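PDB 2G3A: acetyltransferase Atu2258 from Agrobacterium tumefaciens str. C58, which transfers an acetyl group from acetyl coenzyme A to acceptor substrates, preferring glucosamine 6-phosphate or dopamine, as a member of the GCN5-related N-acetyltransferase family. Local coordinates for residues A[74-78]-A[109-115]; A[47-53]-A[67-73]; A[114-118]-A[139-145]; A[52-56]-A[96-100]. Residue numbers count along the deposited sequence, not the author numbering.

Interaction 1. Residues A[74-78]-A[109-115]; sequences GWLYV and CMGAYID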
loop_
_atom_site.group_PDB
_atom_site.type_symbol
_atom_site.label_atom_id
_atom_site.label_comp_id
_atom_site.label_asym_id
_atom_site.label_seq_id
_atom_site.Cartn_x
_atom_site.Cartn_y
_atom_site.Cartn_z
ATOM N N GLY A 74 -14.430 -6.207 2.932
ATOM C CA GLY A 74 -14.430 -7.556 3.493
ATOM C C GLY A 74 -13.077 -8.102 3.897
ATOM O O GLY A 74 -12.990 -9.246 4.329
ATOM N N TRP A 75 -12.023 -7.293 3.754
ATOM C CA TRP A 75 -10.655 -7.756 4.021
ATOM C C TRP A 75 -9.896 -6.840 4.953
ATOM O O TRP A 75 -10.003 -5.613 4.857
ATOM C CB TRP A 75 -9.865 -7.928 2.712
ATOM C CG TRP A 75 -10.305 -9.154 1.931
ATOM C CD1 TRP A 75 -11.455 -9.299 1.199
ATOM C CD2 TRP A 75 -9.611 -10.402 1.844
ATOM N NE1 TRP A 75 -11.515 -10.571 0.660
ATOM C CE2 TRP A 75 -10.387 -11.258 1.025
ATOM C CE3 TRP A 75 -8.387 -10.868 2.345
ATOM C CZ2 TRP A 75 -9.983 -12.566 0.710
ATOM C CZ3 TRP A 75 -7.982 -12.159 2.024
ATOM C CH2 TRP A 75 -8.784 -12.997 1.225
ATOM N N LEU A 76 -9.147 -7.461 5.869
ATOM C CA LEU A 76 -8.159 -6.777 6.698
ATOM C C LEU A 76 -6.825 -6.624 5.960
ATOM O O LEU A 76 -6.294 -7.595 5.409
ATOM C CB LEU A 76 -7.921 -7.557 7.999
ATOM C CG LEU A 76 -6.706 -7.152 8.843
ATOM C CD1 LEU A 76 -6.842 -5.754 9.432
ATOM C CD2 LEU A 76 -6.435 -8.187 9.957
ATOM N N TYR A 77 -6.319 -5.396 5.917
ATOM C CA TYR A 77 -4.956 -5.132 5.437
ATOM C C TYR A 77 -4.140 -4.680 6.638
ATOM O O TYR A 77 -4.517 -3.721 7.332
ATOM C CB TYR A 77 -4.907 -4.059 4.331
ATOM C CG TYR A 77 -3.464 -3.750 3.892
ATOM C CD1 TYR A 77 -2.618 -4.775 3.492
ATOM C CD2 TYR A 77 -2.937 -2.438 3.941
ATOM C CE1 TYR A 77 -1.287 -4.525 3.110
ATOM C CE2 TYR A 77 -1.588 -2.177 3.562
ATOM C CZ TYR A 77 -0.777 -3.235 3.151
ATOM O OH TYR A 77 0.548 -3.035 2.760
ATOM N N VAL A 78 -3.045 -5.389 6.898
ATOM C CA VAL A 78 -2.090 -4.982 7.920
ATOM C C VAL A 78 -1.006 -4.175 7.214
ATOM O O VAL A 78 -0.276 -4.704 6.369
ATOM C CB VAL A 78 -1.484 -6.195 8.677
ATOM C CG1 VAL A 78 -0.352 -5.753 9.629
ATOM C CG2 VAL A 78 -2.574 -6.959 9.440
ATOM N N CYS A 109 -15.307 -9.624 8.318
ATOM C CA CYS A 109 -14.333 -9.801 7.222
ATOM C C CYS A 109 -14.162 -11.261 6.840
ATOM O O CYS A 109 -14.389 -12.136 7.661
ATOM C CB CYS A 109 -12.968 -9.210 7.581
ATOM S SG CYS A 109 -13.030 -7.412 7.788
HETATM N N MSE A 110 -13.756 -11.484 5.590
HETATM C CA MSE A 110 -13.552 -12.796 4.992
HETATM C C MSE A 110 -12.094 -13.251 5.021
HETATM O O MSE A 110 -11.782 -14.413 4.766
HETATM C CB MSE A 110 -13.973 -12.731 3.524
HETATM C CG MSE A 110 -15.445 -12.470 3.278
HETATM SE SE MSE A 110 -15.641 -11.955 1.392
HETATM C CE MSE A 110 -14.923 -13.492 0.618
ATOM N N GLY A 111 -11.186 -12.328 5.289
ATOM C CA GLY A 111 -9.765 -12.659 5.253
ATOM C C GLY A 111 -8.859 -11.472 5.528
ATOM O O GLY A 111 -9.329 -10.332 5.719
ATOM N N ALA A 112 -7.560 -11.732 5.545
ATOM C CA ALA A 112 -6.552 -10.688 5.805
ATOM C C ALA A 112 -5.484 -10.775 4.742
ATOM O O ALA A 112 -5.226 -11.846 4.187
ATOM C CB ALA A 112 -5.908 -10.895 7.206
ATOM N N TYR A 113 -4.831 -9.660 4.460
ATOM C CA TYR A 113 -3.601 -9.742 3.685
ATOM C C TYR A 113 -2.514 -8.833 4.230
ATOM O O TYR A 113 -2.767 -7.910 5.018
ATOM C CB TYR A 113 -3.855 -9.561 2.165
ATOM C CG TYR A 113 -4.255 -8.161 1.743
ATOM C CD1 TYR A 113 -3.373 -7.359 1.009
ATOM C CD2 TYR A 113 -5.526 -7.648 2.039
ATOM C CE1 TYR A 113 -3.739 -6.067 0.608
ATOM C CE2 TYR A 113 -5.903 -6.374 1.630
ATOM C CZ TYR A 113 -5.008 -5.590 0.914
ATOM O OH TYR A 113 -5.388 -4.317 0.514
ATOM N N ILE A 114 -1.295 -9.106 3.781
ATOM C CA ILE A 114 -0.112 -8.532 4.372
ATOM C C ILE A 114 1.034 -8.592 3.367
ATOM O O ILE A 114 1.020 -9.402 2.436
ATOM C CB ILE A 114 0.232 -9.260 5.722
ATOM C CG1 ILE A 114 1.137 -8.408 6.606
ATOM C CG2 ILE A 114 0.871 -10.644 5.462
ATOM C CD1 ILE A 114 1.103 -8.850 8.116
ATOM N N ASP A 115 2.025 -7.719 3.534
ATOM C CA ASP A 115 3.203 -7.805 2.665
ATOM C C ASP A 115 4.482 -7.498 3.433
ATOM O O ASP A 115 4.436 -6.897 4.496
ATOM C CB ASP A 115 3.044 -6.891 1.455
ATOM C CG ASP A 115 2.667 -5.490 1.852
ATOM O OD1 ASP A 115 3.517 -4.818 2.437
ATOM O OD2 ASP A 115 1.521 -5.083 1.597
HETATM O O HOH W 1 2.046 -5.322 5.480
#
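Strands 75-78 and 111-115 run parallel, 24° apart, joined by Leu76 N to Gly111 O (2.9 Å), Tyr113 N to Leu76 O (2.7 Å) and Val78 N to Tyr113 O (3.2 Å); ahead of them Met110 N donates to Gly74 O (2.7 Å). Aromatic side chains fill one face. Trp75, chi1 m, folds its indole across the neighbouring strand, so that Gly111 CA makes a CH-pi contact 3.9 Å from the centroid of the six-membered ring; a CB on Gly111 would clash with this ring. Tyr77 is t and Tyr113 p, which brings Tyr77 CD1 over the Tyr113 ring, 3.4 Å from Tyr113 CE1, with the planes 31° apart. The t rotamer also carries Tyr77 OH to Asp115 OD2, a 2.5 Å hydrogen bond. On the other face Leu76 CD2 meets Ala112 CB at 3.9 Å. A water bridges Val78 O (2.6 Å) and Asp115 N (3.1 Å). Trp75 NE1 bonds to Pro138 O of the second subunit. The two strands precede and follow helix 92-106 in a right-handed beta-alpha-beta crossover, the helix lying on the Leu76 face, where Leu76 packs on Ala100 and Ala104; strands 63-72 and 145-151 extend the sheet on either side.

Interaction 2. Residues A[47-53]-A[67-73]; sequences SDKRDLN and LVGHTAR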
loop_
_atom_site.group_PDB
_atom_site.type_symbol
_atom_site.label_atom_id
_atom_site.label_comp_id
_atom_site.label_asym_id
_atom_site.label_seq_id
_atom_site.Cartn_x
_atom_site.Cartn_y
_atom_site.Cartn_z
ATOM N N SER A 47 -17.029 1.112 0.419
ATOM C CA SER A 47 -15.836 0.354 0.824
ATOM C C SER A 47 -15.908 -0.095 2.282
ATOM O O SER A 47 -15.274 -1.090 2.665
ATOM C CB SER A 47 -14.572 1.166 0.588
ATOM O OG SER A 47 -14.476 2.191 1.548
ATOM N N ASP A 48 -16.676 0.646 3.085
ATOM C CA ASP A 48 -16.714 0.495 4.544
ATOM C C ASP A 48 -15.321 0.546 5.177
ATOM O O ASP A 48 -15.063 -0.164 6.148
ATOM C CB ASP A 48 -17.419 -0.801 4.953
ATOM C CG ASP A 48 -18.903 -0.787 4.640
ATOM O OD1 ASP A 48 -19.575 0.233 4.911
ATOM O OD2 ASP A 48 -19.395 -1.810 4.133
ATOM N N LYS A 49 -14.436 1.377 4.624
ATOM C CA LYS A 49 -13.085 1.540 5.174
ATOM C C LYS A 49 -13.103 2.032 6.611
ATOM O O LYS A 49 -13.692 3.072 6.925
ATOM C CB LYS A 49 -12.233 2.483 4.332
ATOM C CG LYS A 49 -10.766 2.477 4.769
ATOM C CD LYS A 49 -9.912 3.294 3.830
ATOM C CE LYS A 49 -8.472 3.320 4.285
ATOM N NZ LYS A 49 -7.609 3.827 3.174
ATOM N N ARG A 50 -12.421 1.285 7.471
ATOM C CA ARG A 50 -12.419 1.547 8.894
ATOM C C ARG A 50 -11.066 1.178 9.472
ATOM O O ARG A 50 -10.604 0.046 9.327
ATOM C CB ARG A 50 -13.530 0.744 9.565
ATOM C CG ARG A 50 -13.710 0.998 11.047
ATOM C CD ARG A 50 -14.876 0.165 11.550
ATOM N NE ARG A 50 -15.027 0.201 12.999
ATOM C CZ ARG A 50 -15.725 -0.688 13.702
ATOM N NH1 ARG A 50 -16.336 -1.698 13.096
ATOM N NH2 ARG A 50 -15.815 -0.565 15.016
ATOM N N ASP A 51 -10.425 2.138 10.126
ATOM C CA ASP A 51 -9.100 1.905 10.694
ATOM C C ASP A 51 -9.111 0.778 11.719
ATOM O O ASP A 51 -10.131 0.505 12.357
ATOM C CB ASP A 51 -8.574 3.183 11.340
ATOM C CG ASP A 51 -8.366 4.294 10.331
ATOM O OD1 ASP A 51 -7.741 4.036 9.279
ATOM O OD2 ASP A 51 -8.840 5.418 10.579
ATOM N N LEU A 52 -7.964 0.123 11.859
ATOM C CA LEU A 52 -7.777 -0.912 12.860
ATOM C C LEU A 52 -6.325 -0.828 13.349
ATOM O O LEU A 52 -5.393 -1.277 12.664
ATOM C CB LEU A 52 -8.104 -2.308 12.277
ATOM C CG LEU A 52 -8.318 -3.456 13.281
ATOM C CD1 LEU A 52 -8.916 -4.687 12.604
ATOM C CD2 LEU A 52 -7.011 -3.818 14.042
ATOM N N ASN A 53 -6.137 -0.232 14.524
ATOM C CA ASN A 53 -4.810 -0.094 15.106
ATOM C C ASN A 53 -4.735 -0.769 16.472
ATOM O O ASN A 53 -5.729 -0.846 17.201
ATOM C CB ASN A 53 -4.440 1.380 15.273
ATOM C CG ASN A 53 -4.512 2.167 13.975
ATOM O OD1 ASN A 53 -4.163 1.670 12.900
ATOM N ND2 ASN A 53 -4.950 3.416 14.079
ATOM N N LEU A 67 0.455 -2.369 15.700
ATOM C CA LEU A 67 -0.015 -2.722 14.384
ATOM C C LEU A 67 -0.905 -1.595 13.862
ATOM O O LEU A 67 -1.737 -1.041 14.605
ATOM C CB LEU A 67 -0.758 -4.074 14.440
ATOM C CG LEU A 67 -1.377 -4.664 13.174
ATOM C CD1 LEU A 67 -1.486 -6.190 13.289
ATOM C CD2 LEU A 67 -2.746 -4.031 12.805
ATOM N N VAL A 68 -0.692 -1.242 12.598
ATOM C CA VAL A 68 -1.520 -0.256 11.894
ATOM C C VAL A 68 -2.139 -0.934 10.684
ATOM O O VAL A 68 -1.431 -1.536 9.865
ATOM C CB VAL A 68 -0.691 0.978 11.451
ATOM C CG1 VAL A 68 -1.565 1.993 10.671
ATOM C CG2 VAL A 68 -0.059 1.661 12.660
ATOM N N GLY A 69 -3.458 -0.867 10.573
ATOM C CA GLY A 69 -4.120 -1.417 9.396
ATOM C C GLY A 69 -5.516 -0.895 9.203
ATOM O O GLY A 69 -5.885 0.136 9.755
ATOM N N HIS A 70 -6.303 -1.602 8.404
ATOM C CA HIS A 70 -7.701 -1.217 8.206
ATOM C C HIS A 70 -8.478 -2.350 7.562
ATOM O O HIS A 70 -7.900 -3.242 6.948
ATOM C CB HIS A 70 -7.826 0.049 7.343
ATOM C CG HIS A 70 -7.390 -0.139 5.923
ATOM N ND1 HIS A 70 -6.122 0.177 5.487
ATOM C CD2 HIS A 70 -8.059 -0.592 4.837
ATOM C CE1 HIS A 70 -6.024 -0.084 4.196
ATOM N NE2 HIS A 70 -7.187 -0.552 3.778
ATOM N N THR A 71 -9.796 -2.301 7.700
ATOM C CA THR A 71 -10.642 -3.229 6.974
ATOM C C THR A 71 -11.410 -2.456 5.904
ATOM O O THR A 71 -11.851 -1.334 6.147
ATOM C CB THR A 71 -11.611 -3.953 7.910
ATOM O OG1 THR A 71 -12.386 -2.980 8.619
ATOM C CG2 THR A 71 -10.827 -4.804 8.918
ATOM N N ALA A 72 -11.534 -3.052 4.719
ATOM C CA ALA A 72 -12.314 -2.477 3.614
ATOM C C ALA A 72 -12.745 -3.597 2.684
ATOM O O ALA A 72 -11.950 -4.509 2.403
ATOM C CB ALA A 72 -11.475 -1.461 2.852
ATOM N N ARG A 73 -13.988 -3.541 2.207
ATOM C CA ARG A 73 -14.475 -4.507 1.202
ATOM C C ARG A 73 -14.252 -5.970 1.636
ATOM O O ARG A 73 -13.921 -6.850 0.826
ATOM C CB ARG A 73 -13.848 -4.208 -0.169
ATOM C CG ARG A 73 -14.184 -2.799 -0.655
ATOM C CD ARG A 73 -13.634 -2.474 -2.036
ATOM N NE ARG A 73 -13.987 -1.110 -2.440
ATOM C CZ ARG A 73 -15.196 -0.737 -2.848
ATOM N NH1 ARG A 73 -16.199 -1.614 -2.898
ATOM N NH2 ARG A 73 -15.412 0.528 -3.180
HETATM O O HOH W 2 -14.719 -2.557 7.256
#
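Lys49, fully extended, lays its CE over the face of the His70 imidazole, 3.9 Å from the ring centroid, a CH-pi contact nearly along the ring normal. Beside it the backbones pair antiparallel. Arg50 and Thr71 form a hydrogen-bonded pair, with both N-to-O bonds, Arg50 N to Thr71 O and Thr71 N to Arg50 O, at 3.0 Å; Leu52 N to Gly69 O (3.0 Å) and Gly69 N to Leu52 O (2.9 Å) make the next. These strands are the two arms of a beta hairpin, 50-57 and 63-72, in the GNAT sheet. Beyond the paired strands, at the open end of the hairpin, Arg73 N donates to Ser47 O at 2.8 Å, and Ser47 OG accepts from Lys49 N (3.2 Å) in an ST turn. A water links Asp48 O and Thr71 OG1, 2.7 Å from each. On the face bearing Leu52 and Thr71, Leu52 CD1 lies 4.2 Å from Thr71 CG2, and Thr71 OG1 also bonds to Arg107. Arg50 forms a salt bridge with Asp22 of the second subunit, while the guanidinium of Arg73, with Ser47 CB over its face, bonds to Phe44 O and Gly45 O.

Interaction 3. Residues A[114-118]-A[139-145]; sequences IDTMN and LSSGQSI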
loop_
_atom_site.group_PDB
_atom_site.type_symbol
_atom_site.label_atom_id
_atom_site.label_comp_id
_atom_site.label_asym_id
_atom_site.label_seq_id
_atom_site.Cartn_x
_atom_site.Cartn_y
_atom_site.Cartn_z
ATOM N N ILE A 114 -1.295 -9.106 3.781
ATOM C CA ILE A 114 -0.112 -8.532 4.372
ATOM C C ILE A 114 1.034 -8.592 3.367
ATOM O O ILE A 114 1.020 -9.402 2.436
ATOM C CB ILE A 114 0.232 -9.260 5.722
ATOM C CG1 ILE A 114 1.137 -8.408 6.606
ATOM C CG2 ILE A 114 0.871 -10.644 5.462
ATOM C CD1 ILE A 114 1.103 -8.850 8.116
ATOM N N ASP A 115 2.025 -7.719 3.534
ATOM C CA ASP A 115 3.203 -7.805 2.665
ATOM C C ASP A 115 4.482 -7.498 3.433
ATOM O O ASP A 115 4.436 -6.897 4.496
ATOM C CB ASP A 115 3.044 -6.891 1.455
ATOM C CG ASP A 115 2.667 -5.490 1.852
ATOM O OD1 ASP A 115 3.517 -4.818 2.437
ATOM O OD2 ASP A 115 1.521 -5.083 1.597
ATOM N N THR A 116 5.618 -7.911 2.893
ATOM C CA THR A 116 6.881 -7.756 3.618
ATOM C C THR A 116 8.101 -7.930 2.723
ATOM O O THR A 116 8.047 -8.660 1.732
ATOM C CB THR A 116 6.976 -8.739 4.829
ATOM O OG1 THR A 116 8.104 -8.392 5.624
ATOM C CG2 THR A 116 7.118 -10.197 4.380
HETATM N N MSE A 117 9.192 -7.262 3.086
HETATM C CA MSE A 117 10.504 -7.534 2.490
HETATM C C MSE A 117 11.471 -8.190 3.480
HETATM O O MSE A 117 12.631 -8.423 3.165
HETATM C CB MSE A 117 11.121 -6.243 1.975
HETATM C CG MSE A 117 11.663 -5.368 3.106
HETATM SE SE MSE A 117 12.385 -3.681 2.435
HETATM C CE MSE A 117 14.212 -4.254 2.019
ATOM N N ASN A 118 10.980 -8.490 4.680
ATOM C CA ASN A 118 11.809 -9.007 5.777
ATOM C C ASN A 118 11.607 -10.519 5.915
ATOM O O ASN A 118 10.499 -10.952 6.231
ATOM C CB ASN A 118 11.399 -8.268 7.058
ATOM C CG ASN A 118 12.219 -8.661 8.261
ATOM O OD1 ASN A 118 12.715 -9.771 8.357
ATOM N ND2 ASN A 118 12.355 -7.738 9.193
ATOM N N LEU A 139 14.780 -6.396 -5.019
ATOM C CA LEU A 139 14.990 -4.968 -4.771
ATOM C C LEU A 139 16.497 -4.619 -4.921
ATOM O O LEU A 139 17.358 -5.517 -4.937
ATOM C CB LEU A 139 14.466 -4.595 -3.378
ATOM C CG LEU A 139 13.012 -4.989 -3.047
ATOM C CD1 LEU A 139 12.534 -4.463 -1.687
ATOM C CD2 LEU A 139 12.031 -4.612 -4.144
ATOM N N SER A 140 16.790 -3.311 -5.014
ATOM C CA SER A 140 18.151 -2.791 -5.179
ATOM C C SER A 140 19.046 -3.272 -4.051
ATOM O O SER A 140 20.246 -3.408 -4.213
ATOM C CB SER A 140 18.134 -1.261 -5.184
ATOM O OG SER A 140 17.749 -0.767 -3.912
ATOM N N SER A 141 18.437 -3.513 -2.900
ATOM C CA SER A 141 19.179 -3.963 -1.746
ATOM C C SER A 141 19.248 -5.494 -1.614
ATOM O O SER A 141 19.891 -6.001 -0.687
ATOM C CB SER A 141 18.650 -3.284 -0.481
ATOM O OG SER A 141 17.254 -3.036 -0.573
ATOM N N GLY A 142 18.589 -6.208 -2.535
ATOM C CA GLY A 142 18.665 -7.671 -2.630
ATOM C C GLY A 142 17.522 -8.505 -2.087
ATOM O O GLY A 142 17.461 -9.706 -2.331
ATOM N N GLN A 143 16.617 -7.879 -1.345
ATOM C CA GLN A 143 15.468 -8.552 -0.771
ATOM C C GLN A 143 14.365 -8.653 -1.819
ATOM O O GLN A 143 14.507 -8.150 -2.934
ATOM C CB GLN A 143 14.935 -7.754 0.433
ATOM C CG GLN A 143 15.980 -7.456 1.505
ATOM C CD GLN A 143 16.902 -6.312 1.128
ATOM O OE1 GLN A 143 16.604 -5.513 0.211
ATOM N NE2 GLN A 143 18.049 -6.237 1.811
ATOM N N SER A 144 13.296 -9.355 -1.464
ATOM C CA SER A 144 12.102 -9.414 -2.293
ATOM C C SER A 144 10.906 -8.873 -1.519
ATOM O O SER A 144 10.928 -8.816 -0.276
ATOM C CB SER A 144 11.831 -10.857 -2.739
ATOM O OG SER A 144 11.524 -11.678 -1.629
ATOM N N ILE A 145 9.868 -8.460 -2.242
ATOM C CA ILE A 145 8.560 -8.200 -1.613
ATOM C C ILE A 145 7.677 -9.441 -1.776
ATOM O O ILE A 145 7.619 -10.021 -2.864
ATOM C CB ILE A 145 7.837 -6.952 -2.182
ATOM C CG1 ILE A 145 8.755 -5.723 -2.125
ATOM C CG2 ILE A 145 6.501 -6.699 -1.417
ATOM C CD1 ILE A 145 8.161 -4.420 -2.691
HETATM O O HOH W 3 13.418 -10.589 1.480
#
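Asp115, near the end of strand 111-116, only brushes the loop between strands 131-136 and 145-151 of the GNAT fold, its CB 4.5 Å from Ile145 CG2; its carboxylate is engaged by Tyr77. The CA-to-CB bond of Thr116 leads away from this loop, and the side chain packs on helix 119-128, including Tyr125, which probably binds CoA. Thr116 OG1 accepts from Asn118 N at 3.0 Å in an ST turn, while Thr116 O receives a CA-H...O contact from Ile145 CA (3.4 Å). Met117, a selenomethionine, makes the main contact. Its CA approaches Ser144 O at 3.1 Å, and its side chain reaches alongside the loop, with Met117 CE 3.3 Å from Gln143 OE1 and 4.1 Å from Leu139 CD1. A water joins Met117 O (2.9 Å) to Ser144 N (3.2 Å). Asn118 turns away to N-cap helix 119-128. Ser141 OG bonds to Arg73 of the second subunit, against which Met117 also packs. No direct hydrogen bond joins the segments: regular pairing of strands 111-116 and 145-151 stops beside this contact, giving way to CA-H...O approaches, one bridging water and the Met117 side chain.

Interaction 4. Residues A[52-56]-A[96-100]; sequences LNITI and LLAMA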
loop_
_atom_site.group_PDB
_atom_site.type_symbol
_atom_site.label_atom_id
_atom_site.label_comp_id
_atom_site.label_asym_id
_atom_site.label_seq_id
_atom_site.Cartn_x
_atom_site.Cartn_y
_atom_site.Cartn_z
ATOM N N LEU A 52 -7.964 0.123 11.859
ATOM C CA LEU A 52 -7.777 -0.912 12.860
ATOM C C LEU A 52 -6.325 -0.828 13.349
ATOM O O LEU A 52 -5.393 -1.277 12.664
ATOM C CB LEU A 52 -8.104 -2.308 12.277
ATOM C CG LEU A 52 -8.318 -3.456 13.281
ATOM C CD1 LEU A 52 -8.916 -4.687 12.604
ATOM C CD2 LEU A 52 -7.011 -3.818 14.042
ATOM N N ASN A 53 -6.137 -0.232 14.524
ATOM C CA ASN A 53 -4.810 -0.094 15.106
ATOM C C ASN A 53 -4.735 -0.769 16.472
ATOM O O ASN A 53 -5.729 -0.846 17.201
ATOM C CB ASN A 53 -4.440 1.380 15.273
ATOM C CG ASN A 53 -4.512 2.167 13.975
ATOM O OD1 ASN A 53 -4.163 1.670 12.900
ATOM N ND2 ASN A 53 -4.950 3.416 14.079
ATOM N N ILE A 54 -3.549 -1.257 16.810
ATOM C CA ILE A 54 -3.280 -1.775 18.131
ATOM C C ILE A 54 -1.977 -1.130 18.558
ATOM O O ILE A 54 -0.941 -1.303 17.903
ATOM C CB ILE A 54 -3.153 -3.300 18.157
ATOM C CG1 ILE A 54 -4.464 -3.952 17.721
ATOM C CG2 ILE A 54 -2.758 -3.786 19.565
ATOM C CD1 ILE A 54 -4.277 -5.241 16.993
ATOM N N THR A 55 -2.038 -0.364 19.641
ATOM C CA THR A 55 -0.842 0.242 20.187
ATOM C C THR A 55 -0.385 -0.536 21.407
ATOM O O THR A 55 -1.194 -0.985 22.218
ATOM C CB THR A 55 -1.037 1.732 20.544
ATOM O OG1 THR A 55 -2.278 1.905 21.237
ATOM C CG2 THR A 55 -1.044 2.589 19.277
ATOM N N ILE A 56 0.923 -0.720 21.489
ATOM C CA ILE A 56 1.569 -1.264 22.662
ATOM C C ILE A 56 2.047 -0.055 23.458
ATOM O O ILE A 56 2.862 0.719 22.963
ATOM C CB ILE A 56 2.769 -2.145 22.270
ATOM C CG1 ILE A 56 2.298 -3.318 21.379
ATOM C CG2 ILE A 56 3.498 -2.615 23.531
ATOM C CD1 ILE A 56 3.426 -4.224 20.860
ATOM N N LEU A 96 -0.321 -9.526 18.107
ATOM C CA LEU A 96 -0.880 -8.393 17.375
ATOM C C LEU A 96 -1.712 -8.872 16.199
ATOM O O LEU A 96 -2.816 -8.382 15.992
ATOM C CB LEU A 96 0.231 -7.443 16.893
ATOM C CG LEU A 96 1.011 -6.698 17.986
ATOM C CD1 LEU A 96 2.283 -6.129 17.411
ATOM C CD2 LEU A 96 0.172 -5.602 18.644
ATOM N N LEU A 97 -1.196 -9.852 15.452
ATOM C CA LEU A 97 -1.962 -10.421 14.337
ATOM C C LEU A 97 -3.261 -11.093 14.802
ATOM O O LEU A 97 -4.297 -10.997 14.138
ATOM C CB LEU A 97 -1.111 -11.413 13.555
ATOM C CG LEU A 97 0.082 -10.785 12.807
ATOM C CD1 LEU A 97 0.993 -11.901 12.312
ATOM C CD2 LEU A 97 -0.408 -9.878 11.644
ATOM N N ALA A 98 -3.188 -11.795 15.929
ATOM C CA ALA A 98 -4.367 -12.453 16.502
ATOM C C ALA A 98 -5.418 -11.445 16.978
ATOM O O ALA A 98 -6.628 -11.647 16.775
ATOM C CB ALA A 98 -3.949 -13.406 17.639
HETATM N N MSE A 99 -4.973 -10.339 17.568
HETATM C CA MSE A 99 -5.913 -9.291 17.990
HETATM C C MSE A 99 -6.589 -8.609 16.800
HETATM O O MSE A 99 -7.797 -8.327 16.831
HETATM C CB MSE A 99 -5.210 -8.251 18.850
HETATM C CG MSE A 99 -4.734 -8.796 20.186
HETATM SE SE MSE A 99 -3.874 -7.394 21.217
HETATM C CE MSE A 99 -5.345 -6.073 21.325
ATOM N N ALA A 100 -5.810 -8.356 15.750
ATOM C CA ALA A 100 -6.335 -7.790 14.499
ATOM C C ALA A 100 -7.317 -8.748 13.818
ATOM O O ALA A 100 -8.384 -8.328 13.366
ATOM C CB ALA A 100 -5.179 -7.431 13.551
#
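This is apolar packing of a helix against a sheet in the interior of the GNAT domain: one face of strand 52-56 lies against helix 96-100, the axes 9.2 Å apart and 143° between their directions. No hydrogen bond crosses the interface. Ile54 is central. Its CA-to-CB bond points at the helix, and CG2 meets Leu96 CD2 at 3.6 Å while Ile54 CD1 touches Met99 CB at 3.7 Å and Ala100 N at 3.7 Å. Leu52, two residues earlier on the same face, places CD1 3.8 Å from Ala100 O and CD2 4.1 Å from Ala100 CB. At the far end Ile56 CD1 meets Leu96 CD1 at 4.1 Å. Leu96, Met99 and Ala100 thus form the helix surface facing the strand, as expected from i, i+3 and i+4 spacing, whereas Thr55 points away. The strand is outermost in its own chain's sheet, but residues 53-56 pair antiparallel with a strand of the second subunit, continuing the sheet across the interface. Inward, Ile54 bonds to Leu67 of strand 63-72, and helix 92-106 spreads on to Leu76 and Leu81 of strand 75-82.

Interactions 1, 2 and 4 meet around one core. Interaction 4 is buried and held by apolar side-chain packing, with no hydrogen bond across it, whereas interactions 1 and 2 are partly buried strand pairings rich in backbone hydrogen bonds, parallel in the former and antiparallel in the latter. Strand 50-57 serves both 2 and 4, and Tyr77 N to His70 O (2.9 Å) stitches interaction 1 to 2. Leu76 CD2 against Ala100 CB (3.9 Å) ties 1 to 4. Interaction 3, a surface contact, has no direct hydrogen bond between its segments; it overlaps interaction 1 at Ile114 and Asp115, of which only Asp115 takes part in both contacts. All four touch the second subunit.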